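Local coordinates for protein TRAP dicarboxylate transporter-DctP subunit (Rhodobacter sphaeroides, PDB 4PE3) that probably binds a small organic acid in the periplasm and hands it to a TRAP-type membrane transporter, as other DctP-family solute-binding proteins do, at residues 325-328 / 329-332; 311-314 / 315-318; 277-280 / 281-285; 268-271 / 272-276. All coordinates share one frame; numbering follows the deposited sequence.

In the fold
Following the chain from the N terminus, contact 4 (268-271 / 272-276) comes first and contact 3 (277-280 / 281-285) continues it on the same long helix 257-291, their centres about 14 Å apart. Contact 2 then falls on helix 302-320 and contact 1 on the next helix, 324-339. Each closes only a single helical turn, so the four run in series and none nests in or crosses another. Contacts 1 and 2 meet where the two last helices pack, Y330 lying against W316 and E317; contact 3 is on the opposite side of the chain's centre from both. Contact 4 ties the long helix to helices 44-59 and 119-128 and strand 144-150, contact 3 to helix 217-223.

Contact 1 (325-328 / 329-332); sequences MAQK and VYDT
M325 hands its carbonyl O to V329 N, and V329 CG2 rests 3.3 Å from that same M325 O. The branched V329 suits this buried position, its methyl groups packing on A105, L108 and I109 of helix 104-110. A326, whose small side chain suits its buried position, accepts Y330 N at its carbonyl. Q327 makes the one bond between side chains: its NE2 reaches D331 OD1 at 2.8 Å, one turn on. With CG anti to the backbone N (chi1 -180°) and a bend at chi2 (71°), the amide is carried forward, over the next turn, to the aspartate. D331 OD1 lies in the plane of the Q327 amide, yet NE2 comes to it from above the carboxylate plane, and NE2 also passes 3.6 Å from Y330 CD1. With an alanine here, D331 OD1 would probably lose its amide mate and the carboxylate would be freer to turn. K328 gives its carbonyl O to two donors, T332 N at 3.0 Å and T332 OG1 at 2.9 Å, which arrive from opposite faces of the carbonyl plane; its ammonium group pairs instead with E137 of helix 131-139. The chemistry divides the helix: the T332 hydroxyl is satisfied by the carbonyl of the preceding turn, a neutral amide probably steadies the D331 carboxylate without cancelling its charge, and an apolar flank is kept for neighbouring helices.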
# COMPACT_ATOMS: atom_id res chain seq x y z
N MSE A 325 15.55 8.38 -10.41
CA MSE A 325 14.20 8.55 -9.93
C MSE A 325 14.03 8.03 -8.50
O MSE A 325 13.24 8.57 -7.72
CB MSE A 325 13.19 7.87 -10.85
CG MSE A 325 12.83 8.64 -12.09
SE MSE A 325 12.29 10.46 -11.69
CE MSE A 325 10.69 10.16 -10.72
N ALA A 326 14.76 6.99 -8.14
CA ALA A 326 14.66 6.49 -6.77
C ALA A 326 15.18 7.53 -5.79
O ALA A 326 14.60 7.75 -4.72
CB ALA A 326 15.40 5.17 -6.60
N GLN A 327 16.26 8.22 -6.16
CA GLN A 327 16.78 9.28 -5.32
C GLN A 327 15.77 10.43 -5.19
O GLN A 327 15.59 10.99 -4.10
CB GLN A 327 18.09 9.81 -5.89
CG GLN A 327 18.70 10.91 -5.05
CD GLN A 327 19.25 10.42 -3.74
OE1 GLN A 327 20.03 9.47 -3.69
NE2 GLN A 327 18.83 11.06 -2.65
N LYS A 328 15.08 10.74 -6.27
CA LYS A 328 14.06 11.78 -6.23
C LYS A 328 12.88 11.37 -5.34
O LYS A 328 12.35 12.19 -4.60
CB LYS A 328 13.57 12.08 -7.64
CG LYS A 328 12.75 13.35 -7.73
CD LYS A 328 12.76 13.89 -9.16
CE LYS A 328 12.06 15.24 -9.28
NZ LYS A 328 11.40 15.41 -10.60
N VAL A 329 12.43 10.12 -5.44
CA VAL A 329 11.40 9.62 -4.52
C VAL A 329 11.89 9.75 -3.07
O VAL A 329 11.19 10.29 -2.20
CB VAL A 329 11.03 8.16 -4.84
CG1 VAL A 329 10.17 7.58 -3.71
CG2 VAL A 329 10.32 8.06 -6.20
N TYR A 330 13.10 9.25 -2.80
CA TYR A 330 13.69 9.34 -1.46
C TYR A 330 13.73 10.77 -0.96
O TYR A 330 13.31 11.04 0.16
CB TYR A 330 15.09 8.75 -1.46
CG TYR A 330 15.83 8.95 -0.17
CD1 TYR A 330 16.60 10.09 0.05
CD2 TYR A 330 15.78 8.00 0.85
CE1 TYR A 330 17.30 10.28 1.25
CE2 TYR A 330 16.47 8.19 2.04
CZ TYR A 330 17.22 9.33 2.23
OH TYR A 330 17.91 9.47 3.41
N ASP A 331 14.19 11.70 -1.79
CA ASP A 331 14.34 13.09 -1.34
C ASP A 331 12.98 13.68 -1.00
O ASP A 331 12.81 14.35 0.02
CB ASP A 331 14.99 13.97 -2.40
CG ASP A 331 16.46 13.66 -2.60
OD1 ASP A 331 17.06 13.01 -1.73
OD2 ASP A 331 17.00 14.07 -3.64
N THR A 332 12.00 13.40 -1.85
CA THR A 332 10.67 13.96 -1.68
C THR A 332 9.99 13.40 -0.45
O THR A 332 9.36 14.14 0.31
CB THR A 332 9.85 13.72 -2.96
OG1 THR A 332 10.52 14.34 -4.06
CG2 THR A 332 8.44 14.29 -2.85

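Contact 2 (311-314 / 315-318); sequences IARG and EWEK
Helix 302-320 carries here an i to i+4 salt bridge from R313 to E317, and the indole of W316 folded back over A312 and R313. R313 NH1 donates to E317 OE1 at 2.9 Å in a nearly straight bond (165°). The oxygen lies in the guanidinium plane, at its edge, but the nitrogen comes from above the carboxylate, the two planes standing 82° apart. A water accepts from R313 NH2 and donates to E317 OE1 at 2.6 Å, so one carboxylate oxygen takes both branches of the guanidinium, directly and through water. NH1 is shared with Y330 OH of helix 324-339. W316 has CG anti to its carbonyl carbon (chi1 -54°), which lays the indole back along the helix: R313 CA stands 4.0 Å from the centroid of the six-membered ring as an off-centre CH-pi contact, and A312 CB touches W316 CE2 at 3.9 Å. Alanine suits this place, being short enough for the wide ring to lie close. W316 NE1 is satisfied by the carbonyl of V113, and the indole packs against L333 and L337 of helix 324-339. Farther round, K318 NZ meets E315 OE2 at 2.8 Å on its syn side. The water-reinforced pair of R313 and E317 probably fixes the guanidinium where NH1 also meets Y330 OH, and K318 probably offsets the charge of the buried residue E315.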
# COMPACT_ATOMS: atom_id res chain seq x y z
N ILE A 311 15.33 3.97 11.17
CA ILE A 311 16.02 2.75 10.80
C ILE A 311 15.73 2.45 9.33
O ILE A 311 16.62 2.12 8.56
CB ILE A 311 15.59 1.58 11.69
CG1 ILE A 311 16.23 1.74 13.06
CG2 ILE A 311 16.02 0.27 11.09
CD1 ILE A 311 15.28 1.62 14.19
N ALA A 312 14.47 2.55 8.95
CA ALA A 312 14.05 2.22 7.59
C ALA A 312 14.72 3.15 6.57
O ALA A 312 15.08 2.71 5.47
CB ALA A 312 12.54 2.32 7.50
N ARG A 313 14.90 4.40 6.96
CA ARG A 313 15.48 5.40 6.06
C ARG A 313 16.85 4.97 5.55
O ARG A 313 17.20 5.22 4.41
CB ARG A 313 15.59 6.75 6.77
CG ARG A 313 16.11 7.91 5.87
CD ARG A 313 16.95 8.89 6.66
NE ARG A 313 18.06 8.23 7.33
CZ ARG A 313 19.17 7.81 6.72
NH1 ARG A 313 19.33 7.99 5.43
NH2 ARG A 313 20.12 7.20 7.43
N GLY A 314 17.65 4.34 6.41
CA GLY A 314 18.94 3.84 5.98
C GLY A 314 18.80 2.85 4.83
O GLY A 314 19.64 2.79 3.93
N GLU A 315 17.73 2.07 4.84
CA GLU A 315 17.46 1.14 3.75
C GLU A 315 16.86 1.86 2.54
O GLU A 315 17.20 1.52 1.41
CB GLU A 315 16.59 -0.03 4.20
CG GLU A 315 17.31 -0.90 5.22
CD GLU A 315 18.60 -1.51 4.69
OE1 GLU A 315 18.55 -2.13 3.60
OE2 GLU A 315 19.64 -1.40 5.37
N TRP A 316 15.98 2.84 2.76
CA TRP A 316 15.48 3.63 1.63
C TRP A 316 16.65 4.27 0.88
O TRP A 316 16.62 4.35 -0.35
CB TRP A 316 14.52 4.74 2.06
CG TRP A 316 13.34 4.36 2.90
CD1 TRP A 316 12.76 3.12 3.05
CD2 TRP A 316 12.61 5.24 3.76
NE1 TRP A 316 11.72 3.20 3.92
CE2 TRP A 316 11.61 4.48 4.38
CE3 TRP A 316 12.72 6.60 4.06
CZ2 TRP A 316 10.72 5.04 5.30
CZ3 TRP A 316 11.85 7.16 4.96
CH2 TRP A 316 10.85 6.37 5.58
N GLU A 317 17.66 4.74 1.62
CA GLU A 317 18.78 5.46 1.02
C GLU A 317 19.59 4.53 0.12
O GLU A 317 20.11 4.97 -0.90
CB GLU A 317 19.68 6.07 2.09
CG GLU A 317 20.89 6.82 1.50
CD GLU A 317 21.61 7.68 2.52
OE1 GLU A 317 21.59 7.34 3.72
OE2 GLU A 317 22.21 8.70 2.10
N LYS A 318 19.68 3.26 0.47
CA LYS A 318 20.38 2.31 -0.39
C LYS A 318 19.63 2.17 -1.70
O LYS A 318 20.23 2.09 -2.77
CB LYS A 318 20.51 0.95 0.28
CG LYS A 318 21.42 0.99 1.48
CD LYS A 318 21.41 -0.32 2.24
CE LYS A 318 22.21 -0.22 3.52
NZ LYS A 318 22.22 -1.53 4.22
O HOH W 1 22.40 5.85 5.75

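Contact 3 (277-280 / 281-285); sequences TLHQ and RDLEA. With ZN (zinc ion), chain J; EDO (1,2-ethanediol), chain D; IMD (imidazole), chain C.
L283 lays its CD1 methyl over one face of the H279 imidazole, 3.8 Å from the ring centroid and 15° off the normal, a CH-pi contact displaced toward the rim near NE2. H279 has CG anti to the backbone N (chi1 -168°), which carries the ring toward the next turn, while ND1 binds a zinc ion at 2.0 Å; a water is a second ligand of the metal. Leucine suits the spot, giving the ring an apolar cover that does not compete for the metal. On another flank R281 grips E284 side-on with two nitrogens: NE reaches OE1 and NH1 reaches OE2, each at 2.8 Å. Both oxygens lie near the guanidinium plane but are approached from above the carboxylate. D282 is buried, its OD1 held by the backbone N of S218 and its OD2 accepting from an ethanediol hydroxyl. E284 OE1 also takes, at 2.7 Å, the N3-H of an imidazole, like the ethanediol probably from the crystallisation liquor. With two guanidinium donors and an imidazole on one carboxylate, E284 is likely to stay ionised, and the zinc would tend to polarise the ring of H279 beneath its methyl cover.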
# COMPACT_ATOMS: atom_id res chain seq x y z
N THR A 277 -13.84 1.59 4.73
CA THR A 277 -14.32 0.22 4.82
C THR A 277 -13.27 -0.67 5.48
O THR A 277 -13.56 -1.47 6.37
CB THR A 277 -14.69 -0.34 3.42
OG1 THR A 277 -15.78 0.42 2.89
CG2 THR A 277 -15.09 -1.79 3.47
N LEU A 278 -12.02 -0.52 5.07
CA LEU A 278 -10.90 -1.25 5.67
C LEU A 278 -10.79 -0.93 7.16
O LEU A 278 -10.56 -1.80 7.97
CB LEU A 278 -9.60 -0.88 4.96
CG LEU A 278 -9.42 -1.36 3.52
CD1 LEU A 278 -8.31 -0.64 2.82
CD2 LEU A 278 -9.16 -2.86 3.50
N HIS A 279 -10.92 0.35 7.49
CA HIS A 279 -10.81 0.77 8.87
C HIS A 279 -11.87 0.10 9.71
O HIS A 279 -11.58 -0.45 10.77
CB HIS A 279 -10.95 2.28 8.96
CG HIS A 279 -10.57 2.84 10.28
ND1 HIS A 279 -11.01 4.08 10.70
CD2 HIS A 279 -9.80 2.35 11.28
CE1 HIS A 279 -10.51 4.33 11.90
NE2 HIS A 279 -9.76 3.30 12.27
N GLN A 280 -13.12 0.11 9.27
CA GLN A 280 -14.20 -0.49 10.05
C GLN A 280 -14.01 -1.97 10.25
O GLN A 280 -14.26 -2.48 11.35
CB GLN A 280 -15.55 -0.22 9.38
CG GLN A 280 -16.06 1.17 9.59
CD GLN A 280 -16.23 1.48 11.05
OE1 GLN A 280 -16.83 0.70 11.80
NE2 GLN A 280 -15.69 2.61 11.48
N ARG A 281 -13.55 -2.67 9.23
CA ARG A 281 -13.34 -4.10 9.35
C ARG A 281 -12.22 -4.37 10.36
O ARG A 281 -12.31 -5.30 11.17
CB ARG A 281 -12.99 -4.73 8.02
CG ARG A 281 -14.08 -4.65 6.95
CD ARG A 281 -15.20 -5.62 7.19
NE ARG A 281 -16.27 -4.98 7.94
CZ ARG A 281 -17.16 -4.14 7.42
NH1 ARG A 281 -18.10 -3.60 8.18
NH2 ARG A 281 -17.11 -3.82 6.12
N ASP A 282 -11.15 -3.59 10.30
CA ASP A 282 -10.10 -3.72 11.32
C ASP A 282 -10.62 -3.45 12.72
O ASP A 282 -10.30 -4.19 13.65
CB ASP A 282 -8.94 -2.76 11.04
CG ASP A 282 -8.01 -3.22 9.92
OD1 ASP A 282 -8.07 -4.41 9.50
OD2 ASP A 282 -7.18 -2.38 9.50
N LEU A 283 -11.41 -2.38 12.89
CA LEU A 283 -11.94 -2.05 14.22
C LEU A 283 -12.83 -3.18 14.74
O LEU A 283 -12.79 -3.50 15.93
CB LEU A 283 -12.71 -0.73 14.19
CG LEU A 283 -11.85 0.52 13.93
CD1 LEU A 283 -12.72 1.72 13.68
CD2 LEU A 283 -10.90 0.79 15.08
N GLU A 284 -13.63 -3.78 13.87
CA GLU A 284 -14.44 -4.94 14.26
C GLU A 284 -13.58 -6.05 14.83
O GLU A 284 -13.91 -6.68 15.85
CB GLU A 284 -15.20 -5.49 13.04
CG GLU A 284 -16.36 -4.63 12.55
CD GLU A 284 -16.95 -5.07 11.23
OE1 GLU A 284 -16.38 -5.97 10.57
OE2 GLU A 284 -17.98 -4.48 10.83
N ALA A 285 -12.50 -6.33 14.14
CA ALA A 285 -11.60 -7.41 14.51
C ALA A 285 -10.84 -7.08 15.79
O ALA A 285 -10.65 -7.96 16.62
CB ALA A 285 -10.66 -7.68 13.36
ZN ZN J . -12.21 5.42 9.77
C1 EDO D . -6.81 1.15 9.67
O1 EDO D . -7.41 0.05 10.37
C2 EDO D . -5.31 0.93 9.50
O2 EDO D . -4.65 1.01 10.76
N1 IMD C . -14.09 -10.16 9.44
C2 IMD C . -15.20 -9.39 9.55
N3 IMD C . -14.86 -8.22 10.15
C4 IMD C . -13.54 -8.25 10.42
C5 IMD C . -13.04 -9.46 9.96
O HOH W 2 -9.42 -4.14 6.90
O HOH W 3 -11.14 5.71 8.06

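Contact 4 (268-271 / 272-276); sequences KIFQ and QTQID
Q272 NE2 donates to Q271 OE1 at 2.8 Å, and K268 NZ reaches the same oxygen at 2.8 Å, so one amide oxygen joins three neighbouring side chains. Both donors lie in the plane of that carbonyl, each on a lone pair, while the two glutamine amides are turned 77° to each other. The bend of Q272 at chi2 (-67°) brings its amide round to the oxygen. The other end of the Q271 amide is used as well: NE2 donates to V149 O and to E127, whose carboxylate also pairs with K268 NZ. Glutamine suits this buried place because a single flat group can accept on one side and donate on the other. An alanine in its place would probably strip K268 and Q272 of their shared acceptor and leave V149 O without this donor. One turn along, T273 OG1 donates to I269 O at 2.8 Å, and T273 N reaches it from the opposite face of the carbonyl plane. Packing takes over beyond these bonds. I275 CD1 runs alongside the Q271 chain, 3.7 Å from its CG, and continues onto P119 and I123 of helix 119-128. Q274 lies beside F270, its OE1 3.4 Å from ring atom CZ, with its NE2 bonded to N45; the phenyl ring itself packs on Q49 and F52 of helix 44-59. Polar ends at this partly buried junction with helices 44-59 and 119-128 and strand 144-150 are paired ammonium to amide, amide to amide and amide to carbonyl, and the charge of K268 is probably balanced chiefly by E127.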
# COMPACT_ATOMS: atom_id res chain seq x y z
N LYS A 268 -11.27 9.97 -5.75
CA LYS A 268 -11.14 10.35 -4.34
C LYS A 268 -12.24 9.69 -3.52
O LYS A 268 -12.01 9.23 -2.39
CB LYS A 268 -11.23 11.87 -4.20
CG LYS A 268 -11.05 12.40 -2.80
CD LYS A 268 -9.64 12.14 -2.29
CE LYS A 268 -9.46 12.69 -0.89
NZ LYS A 268 -8.12 12.38 -0.38
N ILE A 269 -13.44 9.62 -4.07
CA ILE A 269 -14.55 8.98 -3.37
C ILE A 269 -14.28 7.48 -3.21
O ILE A 269 -14.47 6.92 -2.13
CB ILE A 269 -15.89 9.21 -4.09
CG1 ILE A 269 -16.29 10.67 -3.99
CG2 ILE A 269 -16.98 8.32 -3.48
CD1 ILE A 269 -17.39 11.05 -4.99
N PHE A 270 -13.82 6.83 -4.27
CA PHE A 270 -13.42 5.43 -4.19
C PHE A 270 -12.34 5.25 -3.10
O PHE A 270 -12.45 4.38 -2.24
CB PHE A 270 -12.94 4.93 -5.56
CG PHE A 270 -11.93 3.81 -5.50
CD1 PHE A 270 -12.24 2.59 -4.91
CD2 PHE A 270 -10.67 3.99 -6.03
CE1 PHE A 270 -11.31 1.59 -4.86
CE2 PHE A 270 -9.73 2.98 -5.97
CZ PHE A 270 -10.04 1.78 -5.37
N GLN A 271 -11.31 6.10 -3.16
CA GLN A 271 -10.21 6.01 -2.22
C GLN A 271 -10.73 6.07 -0.78
O GLN A 271 -10.35 5.24 0.06
CB GLN A 271 -9.24 7.14 -2.50
CG GLN A 271 -8.15 7.35 -1.47
CD GLN A 271 -7.68 8.77 -1.47
OE1 GLN A 271 -8.08 9.56 -0.63
NE2 GLN A 271 -6.85 9.12 -2.44
N GLN A 272 -11.57 7.05 -0.49
CA GLN A 272 -12.06 7.25 0.87
C GLN A 272 -13.00 6.14 1.33
O GLN A 272 -12.96 5.71 2.48
CB GLN A 272 -12.73 8.62 0.98
CG GLN A 272 -11.74 9.78 0.88
CD GLN A 272 -10.81 9.81 2.08
OE1 GLN A 272 -11.27 9.88 3.22
NE2 GLN A 272 -9.50 9.70 1.83
N THR A 273 -13.84 5.66 0.42
CA THR A 273 -14.75 4.57 0.75
C THR A 273 -13.95 3.32 1.08
O THR A 273 -14.29 2.58 2.02
CB THR A 273 -15.72 4.28 -0.42
OG1 THR A 273 -16.46 5.47 -0.70
CG2 THR A 273 -16.66 3.12 -0.10
N GLN A 274 -12.91 3.05 0.30
CA GLN A 274 -12.05 1.91 0.54
C GLN A 274 -11.34 2.04 1.90
O GLN A 274 -11.37 1.12 2.71
CB GLN A 274 -11.03 1.74 -0.58
CG GLN A 274 -10.02 0.63 -0.35
CD GLN A 274 -9.29 0.23 -1.61
OE1 GLN A 274 -8.74 1.07 -2.29
NE2 GLN A 274 -9.28 -1.06 -1.91
N ILE A 275 -10.73 3.18 2.17
CA ILE A 275 -10.02 3.35 3.43
C ILE A 275 -10.97 3.21 4.61
O ILE A 275 -10.62 2.57 5.60
CB ILE A 275 -9.23 4.66 3.44
CG1 ILE A 275 -7.98 4.44 2.59
CG2 ILE A 275 -8.89 5.09 4.87
CD1 ILE A 275 -7.63 5.60 1.78
N ASP A 276 -12.15 3.79 4.52
CA ASP A 276 -13.09 3.73 5.63
C ASP A 276 -13.63 2.31 5.81
O ASP A 276 -13.81 1.84 6.94
CB ASP A 276 -14.22 4.75 5.43
CG ASP A 276 -13.74 6.20 5.49
OD1 ASP A 276 -12.60 6.44 5.93
OD2 ASP A 276 -14.53 7.09 5.09